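Hydrolase (Thermus thermophilus, PDB 1UFO) is an alpha/beta hydrolase fold enzyme that probably catalyses the hydrolysis of a substrate that remains undefined. Local coordinates at residues A[115-120]-A[161-166]; A[131-136]-A[229-234]; A[177-182]-A[186-191]. All blocks are in the same frame, centred on the assembly; numbering follows the deposited sequence.

Interaction 1 of 3, residues A[115-120]-A[161-166]; sequences GAFVAH and APPATR
Pro163 wedges its ring between the phenyl ring of Phe117 and the backbone end of His120, in an alpha/beta hydrolase fold where residues 115-120 belong to helix 114-124. That helix follows what is probably the nucleophile elbow, with Ser113 at the turn and Gly115 as the last glycine of the GxSxG pattern. The facing residues, 161-166, lie in the loop between helix 153-160 and strand 175-180, and no hydrogen bond joins the two segments.

Followed from CB round its ring, Pro163 meets first the helix backbone, then Phe117 and His120 together, and last the phenyl ring alone. CB rests against the carbonyl of the helix, 3.5 Å from His120 O. CG is shared: it lies 3.6 Å from Phe117 CE1 and also approaches His120 CB, at 3.9 Å. CD sits 3.7 Å from both Phe117 CE1 and Phe117 CZ. The two side chains cross at about a right angle, and CG comes to the phenyl ring obliquely. Phe117 reaches this position because its CG is anti to the backbone N (chi1 -179°), which carries the far end of the ring toward the loop although its CB does not face it. With an alanine here, CE1 and CZ would be gone, and Pro163 CG and CD would probably lose their cover on that flank, and Tyr82 its edge-to-face partner.

The imidazole of His120 is held elsewhere, by Tyr170 OH at ND1 and by His177 at NE2. The loop fixes its own shape as a short 3-10 turn: Pro162 O accepts two donors, Thr165 N at 2.9 Å and Thr165 OG1 at 2.6 Å, the hydroxyl lying in the carbonyl plane.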
loop_
_atom_site.group_PDB
_atom_site.type_symbol
_atom_site.label_atom_id
_atom_site.label_comp_id
_atom_site.label_asym_id
_atom_site.label_seq_id
_atom_site.Cartn_x
_atom_site.Cartn_y
_atom_site.Cartn_z
ATOM N N GLY A 115 -16.106 10.266 -5.826
ATOM C CA GLY A 115 -16.630 9.263 -4.882
ATOM C C GLY A 115 -15.763 9.134 -3.604
ATOM O O GLY A 115 -16.299 8.838 -2.543
ATOM N N ALA A 116 -14.451 9.422 -3.728
ATOM C CA ALA A 116 -13.568 9.382 -2.558
ATOM C C ALA A 116 -13.922 10.578 -1.667
ATOM O O ALA A 116 -13.927 10.478 -0.411
ATOM C CB ALA A 116 -12.109 9.467 -3.011
ATOM N N PHE A 117 -14.247 11.727 -2.300
ATOM C CA PHE A 117 -14.623 12.891 -1.503
ATOM C C PHE A 117 -15.949 12.617 -0.793
ATOM O O PHE A 117 -16.127 13.024 0.351
ATOM C CB PHE A 117 -14.767 14.130 -2.441
ATOM C CG PHE A 117 -15.131 15.369 -1.685
ATOM C CD1 PHE A 117 -14.168 16.031 -0.911
ATOM C CD2 PHE A 117 -16.443 15.883 -1.749
ATOM C CE1 PHE A 117 -14.491 17.179 -0.201
ATOM C CE2 PHE A 117 -16.771 17.053 -1.066
ATOM C CZ PHE A 117 -15.789 17.700 -0.278
ATOM N N VAL A 118 -16.878 11.937 -1.494
ATOM C CA VAL A 118 -18.155 11.580 -0.866
ATOM C C VAL A 118 -17.896 10.671 0.333
ATOM O O VAL A 118 -18.570 10.795 1.340
ATOM C CB VAL A 118 -19.072 10.900 -1.897
ATOM C CG1 VAL A 118 -20.415 10.364 -1.183
ATOM C CG2 VAL A 118 -19.457 11.943 -2.927
ATOM N N ALA A 119 -16.977 9.703 0.207
ATOM C CA ALA A 119 -16.629 8.839 1.360
ATOM C C ALA A 119 -16.196 9.735 2.543
ATOM O O ALA A 119 -16.571 9.463 3.714
ATOM C CB ALA A 119 -15.497 7.843 0.921
ATOM N N HIS A 120 -15.389 10.759 2.268
ATOM C CA HIS A 120 -14.989 11.695 3.321
ATOM C C HIS A 120 -16.191 12.434 3.930
ATOM O O HIS A 120 -16.279 12.545 5.165
ATOM C CB HIS A 120 -13.967 12.660 2.738
ATOM C CG HIS A 120 -12.578 12.131 2.811
ATOM N ND1 HIS A 120 -11.799 12.213 3.952
ATOM C CD2 HIS A 120 -11.795 11.537 1.858
ATOM C CE1 HIS A 120 -10.602 11.708 3.688
ATOM N NE2 HIS A 120 -10.570 11.287 2.428
ATOM N N ALA A 161 -15.799 24.390 5.636
ATOM C CA ALA A 161 -15.384 23.344 6.561
ATOM C C ALA A 161 -15.300 22.006 5.796
ATOM O O ALA A 161 -16.208 21.196 5.832
ATOM C CB ALA A 161 -16.385 23.205 7.753
ATOM N N PRO A 162 -14.216 21.810 5.025
ATOM C CA PRO A 162 -14.052 20.559 4.262
ATOM C C PRO A 162 -14.128 19.354 5.221
ATOM O O PRO A 162 -13.726 19.442 6.395
ATOM C CB PRO A 162 -12.643 20.691 3.685
ATOM C CG PRO A 162 -12.515 22.227 3.516
ATOM C CD PRO A 162 -13.121 22.744 4.777
ATOM N N PRO A 163 -14.609 18.199 4.719
ATOM C CA PRO A 163 -14.683 17.045 5.619
ATOM C C PRO A 163 -13.381 16.667 6.286
ATOM O O PRO A 163 -13.404 16.284 7.459
ATOM C CB PRO A 163 -15.212 15.886 4.725
ATOM C CG PRO A 163 -14.949 16.393 3.317
ATOM C CD PRO A 163 -15.084 17.895 3.353
ATOM N N ALA A 164 -12.264 16.737 5.573
ATOM C CA ALA A 164 -11.004 16.323 6.218
ATOM C C ALA A 164 -10.560 17.220 7.348
ATOM O O ALA A 164 -9.605 16.878 8.040
ATOM C CB ALA A 164 -9.872 16.186 5.191
ATOM N N THR A 165 -11.242 18.363 7.502
ATOM C CA THR A 165 -10.899 19.254 8.652
ATOM C C THR A 165 -11.721 18.871 9.884
ATOM O O THR A 165 -11.573 19.520 10.958
ATOM C CB THR A 165 -11.165 20.745 8.338
ATOM O OG1 THR A 165 -12.573 20.955 8.179
ATOM C CG2 THR A 165 -10.434 21.150 7.050
ATOM N N ARG A 166 -12.571 17.825 9.773
ATOM C CA ARG A 166 -13.449 17.356 10.891
ATOM C C ARG A 166 -13.018 15.919 11.316
ATOM O O ARG A 166 -13.866 15.036 11.571
ATOM C CB ARG A 166 -14.935 17.371 10.400
ATOM C CG ARG A 166 -15.356 18.751 9.830
ATOM C CD ARG A 166 -16.654 18.668 9.089
ATOM N NE ARG A 166 -17.670 18.202 10.003
ATOM C CZ ARG A 166 -18.886 17.831 9.625
ATOM N NH1 ARG A 166 -19.784 17.418 10.537
ATOM N NH2 ARG A 166 -19.204 17.842 8.342
#

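Interaction 2 of 3, residues A[131-136]-A[229-234]; sequences GVLAFI and AFLEHW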
loop_
_atom_site.group_PDB
_atom_site.type_symbol
_atom_site.label_atom_id
_atom_site.label_comp_id
_atom_site.label_asym_id
_atom_site.label_seq_id
_atom_site.Cartn_x
_atom_site.Cartn_y
_atom_site.Cartn_z
ATOM N N GLY A 131 -14.226 0.127 7.115
ATOM C CA GLY A 131 -12.976 0.619 6.528
ATOM C C GLY A 131 -13.354 1.310 5.244
ATOM O O GLY A 131 -14.455 1.105 4.708
ATOM N N VAL A 132 -12.460 2.175 4.762
ATOM C CA VAL A 132 -12.766 2.946 3.544
ATOM C C VAL A 132 -11.551 2.982 2.639
ATOM O O VAL A 132 -10.421 3.163 3.154
ATOM C CB VAL A 132 -13.039 4.435 3.957
ATOM C CG1 VAL A 132 -13.224 5.312 2.692
ATOM C CG2 VAL A 132 -14.367 4.516 4.795
ATOM N N LEU A 133 -11.786 2.774 1.321
ATOM C CA LEU A 133 -10.717 2.939 0.315
ATOM C C LEU A 133 -11.051 4.228 -0.437
ATOM O O LEU A 133 -12.136 4.402 -0.972
ATOM C CB LEU A 133 -10.706 1.782 -0.717
ATOM C CG LEU A 133 -10.592 0.392 -0.072
ATOM C CD1 LEU A 133 -10.595 -0.636 -1.232
ATOM C CD2 LEU A 133 -9.237 0.237 0.660
ATOM N N ALA A 134 -10.096 5.173 -0.466
ATOM C CA ALA A 134 -10.282 6.428 -1.178
ATOM C C ALA A 134 -9.254 6.406 -2.312
ATOM O O ALA A 134 -8.050 6.636 -2.122
ATOM C CB ALA A 134 -10.005 7.626 -0.188
ATOM N N PHE A 135 -9.773 6.108 -3.524
ATOM C CA PHE A 135 -8.915 6.021 -4.673
ATOM C C PHE A 135 -8.877 7.360 -5.418
ATOM O O PHE A 135 -9.898 8.000 -5.568
ATOM C CB PHE A 135 -9.477 5.029 -5.675
ATOM C CG PHE A 135 -9.442 3.612 -5.236
ATOM C CD1 PHE A 135 -10.571 3.012 -4.636
ATOM C CD2 PHE A 135 -8.304 2.799 -5.495
ATOM C CE1 PHE A 135 -10.572 1.660 -4.315
ATOM C CE2 PHE A 135 -8.301 1.457 -5.179
ATOM C CZ PHE A 135 -9.443 0.854 -4.581
ATOM N N ILE A 136 -7.670 7.749 -5.824
ATOM C CA ILE A 136 -7.432 8.948 -6.656
ATOM C C ILE A 136 -8.257 10.181 -6.269
ATOM O O ILE A 136 -8.836 10.870 -7.098
ATOM C CB ILE A 136 -7.594 8.579 -8.201
ATOM C CG1 ILE A 136 -9.067 8.264 -8.575
ATOM C CG2 ILE A 136 -6.627 7.375 -8.503
ATOM C CD1 ILE A 136 -9.111 7.924 -10.160
ATOM N N ALA A 229 -6.244 -5.932 -0.131
ATOM C CA ALA A 229 -5.462 -6.402 1.044
ATOM C C ALA A 229 -5.839 -5.580 2.287
ATOM O O ALA A 229 -5.974 -6.140 3.337
ATOM C CB ALA A 229 -3.918 -6.249 0.753
ATOM N N PHE A 230 -5.996 -4.270 2.144
ATOM C CA PHE A 230 -6.345 -3.401 3.256
ATOM C C PHE A 230 -7.698 -3.794 3.821
ATOM O O PHE A 230 -7.823 -3.876 5.036
ATOM C CB PHE A 230 -6.345 -1.954 2.743
ATOM C CG PHE A 230 -6.530 -0.912 3.835
ATOM C CD1 PHE A 230 -5.406 -0.420 4.554
ATOM C CD2 PHE A 230 -7.784 -0.364 4.104
ATOM C CE1 PHE A 230 -5.555 0.582 5.487
ATOM C CE2 PHE A 230 -7.924 0.677 5.068
ATOM C CZ PHE A 230 -6.795 1.160 5.771
ATOM N N LEU A 231 -8.671 -4.015 2.921
ATOM C CA LEU A 231 -10.029 -4.457 3.380
ATOM C C LEU A 231 -9.945 -5.830 4.067
ATOM O O LEU A 231 -10.547 -5.980 5.122
ATOM C CB LEU A 231 -10.985 -4.604 2.215
ATOM C CG LEU A 231 -11.308 -3.277 1.495
ATOM C CD1 LEU A 231 -12.401 -3.532 0.436
ATOM C CD2 LEU A 231 -11.682 -2.184 2.497
ATOM N N GLU A 232 -9.215 -6.779 3.515
ATOM C CA GLU A 232 -9.189 -8.081 4.193
ATOM C C GLU A 232 -8.510 -7.981 5.548
ATOM O O GLU A 232 -8.970 -8.643 6.495
ATOM C CB GLU A 232 -8.552 -9.156 3.381
ATOM C CG GLU A 232 -9.362 -9.443 2.120
ATOM C CD GLU A 232 -8.885 -10.672 1.413
ATOM O OE1 GLU A 232 -9.731 -11.557 1.164
ATOM O OE2 GLU A 232 -7.697 -10.803 1.050
ATOM N N HIS A 233 -7.445 -7.146 5.669
ATOM C CA HIS A 233 -6.787 -7.013 6.974
ATOM C C HIS A 233 -7.802 -6.512 8.017
ATOM O O HIS A 233 -7.901 -7.059 9.118
ATOM C CB HIS A 233 -5.649 -5.978 6.839
ATOM C CG HIS A 233 -4.947 -5.752 8.136
ATOM N ND1 HIS A 233 -4.087 -6.680 8.673
ATOM C CD2 HIS A 233 -5.071 -4.755 9.055
ATOM C CE1 HIS A 233 -3.725 -6.270 9.881
ATOM N NE2 HIS A 233 -4.310 -5.109 10.138
ATOM N N TRP A 234 -8.576 -5.470 7.673
ATOM C CA TRP A 234 -9.512 -4.926 8.653
ATOM C C TRP A 234 -10.745 -5.842 8.861
ATOM O O TRP A 234 -11.294 -5.859 9.933
ATOM C CB TRP A 234 -9.937 -3.470 8.299
ATOM C CG TRP A 234 -8.755 -2.561 8.519
ATOM C CD1 TRP A 234 -7.950 -1.901 7.544
ATOM C CD2 TRP A 234 -8.124 -2.321 9.772
ATOM N NE1 TRP A 234 -6.889 -1.339 8.191
ATOM C CE2 TRP A 234 -6.957 -1.557 9.535
ATOM C CE3 TRP A 234 -8.435 -2.680 11.088
ATOM C CZ2 TRP A 234 -6.089 -1.160 10.587
ATOM C CZ3 TRP A 234 -7.606 -2.278 12.121
ATOM C CH2 TRP A 234 -6.440 -1.526 11.867
#
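Leu133 of strand 132-135 packs against Phe230 and Leu231 of helix 221-236, the C-terminal helix that covers one face of the central sheet of this alpha/beta hydrolase fold. The strand and helix segments run nearly antiparallel, at 166°, with their axes 9.2 Å apart at closest approach. The contact is buried, its side-chain part apolar, and no hydrogen bond crosses it; Val132 turns its side chain away from the helix, to Ala119 and Leu123 of helix 114-124.

Along the helix, Ala229 takes no part in this contact but packs on Ala229 of the second subunit. Phe230 follows, its CG anti to the backbone N (chi1 -173°), which directs the ring at the strand. Its CD2 lies 3.8 Å from Leu133 CD2, the two side chains sliding past each other in opposite directions, while CE2 approaches the backbone at 4.0 Å from Val132 O. Both partners come to the ring obliquely.

Leu231 packs along the branched end of the same leucine with both of its methyls. Its CD2 sits 3.8 Å from Leu133 CG, and its CD1 meets Leu133 CD1 at 3.8 Å as well. Leu133 CD2 is shared, touching Leu231 CD2 at 3.9 Å as well as the phenyl ring.

Glu232 turns elsewhere, forming salt bridges with Lys24 and Arg50. Next in sequence, His233 lays its CD2 over the centre of one face of the Trp234 ring, 3.7 Å above the plane. Trp234 in turn presents an edge to Phe230: one face of the phenyl ring that touches Leu133 is covered by Trp234 CD1, 3.5 Å above the plane and over its centre, with Phe230 CE1 lying in the plane of the indole.

Interaction 3 of 3, residues A[177-182]-A[186-191]; sequences HLHGSR and VPLARM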
loop_
_atom_site.group_PDB
_atom_site.type_symbol
_atom_site.label_atom_id
_atom_site.label_comp_id
_atom_site.label_asym_id
_atom_site.label_seq_id
_atom_site.Cartn_x
_atom_site.Cartn_y
_atom_site.Cartn_z
ATOM N N HIS A 177 -5.754 5.888 1.455
ATOM C CA HIS A 177 -5.812 6.713 0.237
ATOM C C HIS A 177 -4.842 6.043 -0.751
ATOM O O HIS A 177 -3.703 5.716 -0.406
ATOM C CB HIS A 177 -5.377 8.163 0.495
ATOM C CG HIS A 177 -6.499 9.122 0.610
ATOM N ND1 HIS A 177 -7.067 9.732 -0.501
ATOM C CD2 HIS A 177 -7.234 9.556 1.684
ATOM C CE1 HIS A 177 -8.083 10.501 -0.103
ATOM N NE2 HIS A 177 -8.202 10.393 1.214
ATOM N N LEU A 178 -5.319 5.789 -1.982
ATOM C CA LEU A 178 -4.479 5.157 -3.004
ATOM C C LEU A 178 -4.377 6.210 -4.114
ATOM O O LEU A 178 -5.401 6.773 -4.548
ATOM C CB LEU A 178 -5.147 3.872 -3.575
ATOM C CG LEU A 178 -5.410 2.883 -2.429
ATOM C CD1 LEU A 178 -6.897 2.926 -1.949
ATOM C CD2 LEU A 178 -5.095 1.443 -2.979
ATOM N N HIS A 179 -3.154 6.512 -4.570
ATOM C CA HIS A 179 -2.991 7.607 -5.537
ATOM C C HIS A 179 -1.848 7.352 -6.499
ATOM O O HIS A 179 -0.990 6.519 -6.252
ATOM C CB HIS A 179 -2.588 8.861 -4.742
ATOM C CG HIS A 179 -3.242 10.128 -5.185
ATOM N ND1 HIS A 179 -4.500 10.499 -4.723
ATOM C CD2 HIS A 179 -2.846 11.117 -6.040
ATOM C CE1 HIS A 179 -4.860 11.645 -5.280
ATOM N NE2 HIS A 179 -3.869 12.051 -6.086
ATOM N N GLY A 180 -1.895 8.093 -7.612
ATOM C CA GLY A 180 -0.805 8.010 -8.600
ATOM C C GLY A 180 0.033 9.265 -8.451
ATOM O O GLY A 180 -0.474 10.377 -8.333
ATOM N N SER A 181 1.354 9.125 -8.501
ATOM C CA SER A 181 2.186 10.320 -8.288
ATOM C C SER A 181 2.048 11.418 -9.331
ATOM O O SER A 181 2.357 12.600 -9.002
ATOM C CB SER A 181 3.666 9.903 -8.173
ATOM O OG SER A 181 4.161 9.444 -9.436
ATOM N N ARG A 182 1.663 11.047 -10.546
ATOM C CA ARG A 182 1.522 12.010 -11.645
ATOM C C ARG A 182 0.078 12.458 -11.896
ATOM O O ARG A 182 -0.289 12.972 -12.977
ATOM C CB ARG A 182 2.107 11.419 -12.906
ATOM C CG ARG A 182 3.590 11.094 -12.743
ATOM C CD ARG A 182 4.492 12.329 -12.767
ATOM N NE ARG A 182 4.509 12.886 -14.119
ATOM C CZ ARG A 182 5.399 12.555 -15.051
ATOM N NH1 ARG A 182 5.306 13.101 -16.263
ATOM N NH2 ARG A 182 6.389 11.712 -14.759
ATOM N N VAL A 186 -6.330 15.453 -9.446
ATOM C CA VAL A 186 -6.227 15.567 -7.990
ATOM C C VAL A 186 -4.737 15.450 -7.695
ATOM O O VAL A 186 -4.180 14.351 -7.612
ATOM C CB VAL A 186 -6.967 14.502 -7.249
ATOM C CG1 VAL A 186 -6.766 14.682 -5.714
ATOM C CG2 VAL A 186 -8.476 14.592 -7.634
ATOM N N PRO A 187 -4.042 16.605 -7.561
ATOM C CA PRO A 187 -2.589 16.578 -7.303
ATOM C C PRO A 187 -2.275 15.769 -6.066
ATOM O O PRO A 187 -3.013 15.810 -5.083
ATOM C CB PRO A 187 -2.260 18.060 -7.025
ATOM C CG PRO A 187 -3.285 18.792 -7.932
ATOM C CD PRO A 187 -4.545 18.009 -7.634
ATOM N N LEU A 188 -1.166 15.031 -6.122
ATOM C CA LEU A 188 -0.699 14.284 -4.966
ATOM C C LEU A 188 -0.699 15.102 -3.689
ATOM O O LEU A 188 -1.085 14.607 -2.598
ATOM C CB LEU A 188 0.704 13.714 -5.228
ATOM C CG LEU A 188 1.309 12.864 -4.096
ATOM C CD1 LEU A 188 0.547 11.558 -4.061
ATOM C CD2 LEU A 188 2.798 12.585 -4.349
ATOM N N ALA A 189 -0.374 16.396 -3.803
ATOM C CA ALA A 189 -0.334 17.205 -2.602
ATOM C C ALA A 189 -1.702 17.365 -1.908
ATOM O O ALA A 189 -1.714 17.554 -0.697
ATOM C CB ALA A 189 0.250 18.603 -2.958
ATOM N N ARG A 190 -2.791 17.287 -2.665
ATOM C CA ARG A 190 -4.151 17.400 -2.041
ATOM C C ARG A 190 -4.404 16.147 -1.181
ATOM O O ARG A 190 -5.080 16.196 -0.135
ATOM C CB ARG A 190 -5.260 17.508 -3.108
ATOM C CG ARG A 190 -5.079 18.811 -3.931
ATOM C CD ARG A 190 -5.074 20.005 -3.046
ATOM N NE ARG A 190 -6.419 20.448 -2.883
ATOM C CZ ARG A 190 -6.771 21.539 -2.249
ATOM N NH1 ARG A 190 -8.056 21.798 -2.162
ATOM N NH2 ARG A 190 -5.866 22.376 -1.763
HETATM N N MSE A 191 -3.977 14.978 -1.658
HETATM C CA MSE A 191 -4.130 13.772 -0.882
HETATM C C MSE A 191 -3.250 13.860 0.349
HETATM O O MSE A 191 -3.649 13.546 1.433
HETATM C CB MSE A 191 -3.734 12.560 -1.726
HETATM C CG MSE A 191 -3.884 11.201 -0.941
HETATM SE SE MSE A 191 -2.352 10.749 0.158
HETATM C CE MSE A 191 -1.649 9.881 -1.278
HETATM O O HOH W 1 0.401 14.647 -8.481
#
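The backbones of 177-182 and 186-191 lie closest where strand gives way to loop, with Ser181 CA 5.9 Å from Leu188 CA, and a water there accepts from Leu188 N and donates to Ser181 O. His179 carries most of the side-chain contact. Its NE2 donates to Val186 O over 2.8 Å in a nearly straight bond (170°); the oxygen lies in the ring plane, although the donor stands 33° out of the carbonyl plane. Beside that bond, Val186 CG1, anti to its own backbone N, reaches His179 CE1 at 3.6 Å. With the edge of the imidazole pinned in this way, one face receives Met191, a selenomethionine, whose CB lies 3.6 Å above the plane toward the rim in a CH-pi contact.

These residues form the first connection of a beta-alpha-beta unit made of strand 175-180, helix 188-198 and strand 207-212. The short loop between them holds Asp183, probably the acid of a Ser-His-Asp triad with Ser113 and His217, and Asp183 OD2 accepts from Val186 N. His179, which is not one of the three, thus holds the carbonyl of the residue whose N-H meets that acid.

Leu188 CD1 comes obliquely to the same imidazole, 4.0 Å from His179 CD2. Two residues earlier on the strand, His177 receives Met191 CG obliquely, 3.5 Å from ND1, while His177 NE2 is hydrogen-bonded to His120.

Overall arrangement
From the N terminus, interaction 1 opens on helix 114-124 and interaction 2 on the following strand, 132-135, before residues 161-166 close the first loop; the two therefore cross. Interaction 3 comes after interaction 1 has closed and lies wholly within the span of interaction 2, tying strand 175-180 to the start of helix 188-198 across a short connection. Residues 229-234 close interaction 2 last, bringing the C-terminal helix to the sheet. Strands 132-135 and 175-180 are neighbours, joined by probable hydrogen bonds of Leu178 with Ala134 and Ile136, while a probable hydrogen bond between the NE2 atoms of His120 and His177 links interactions 1 and 3. Ala116 and Ala119 pack on strand 132-135, on the sheet face opposite helix 221-236.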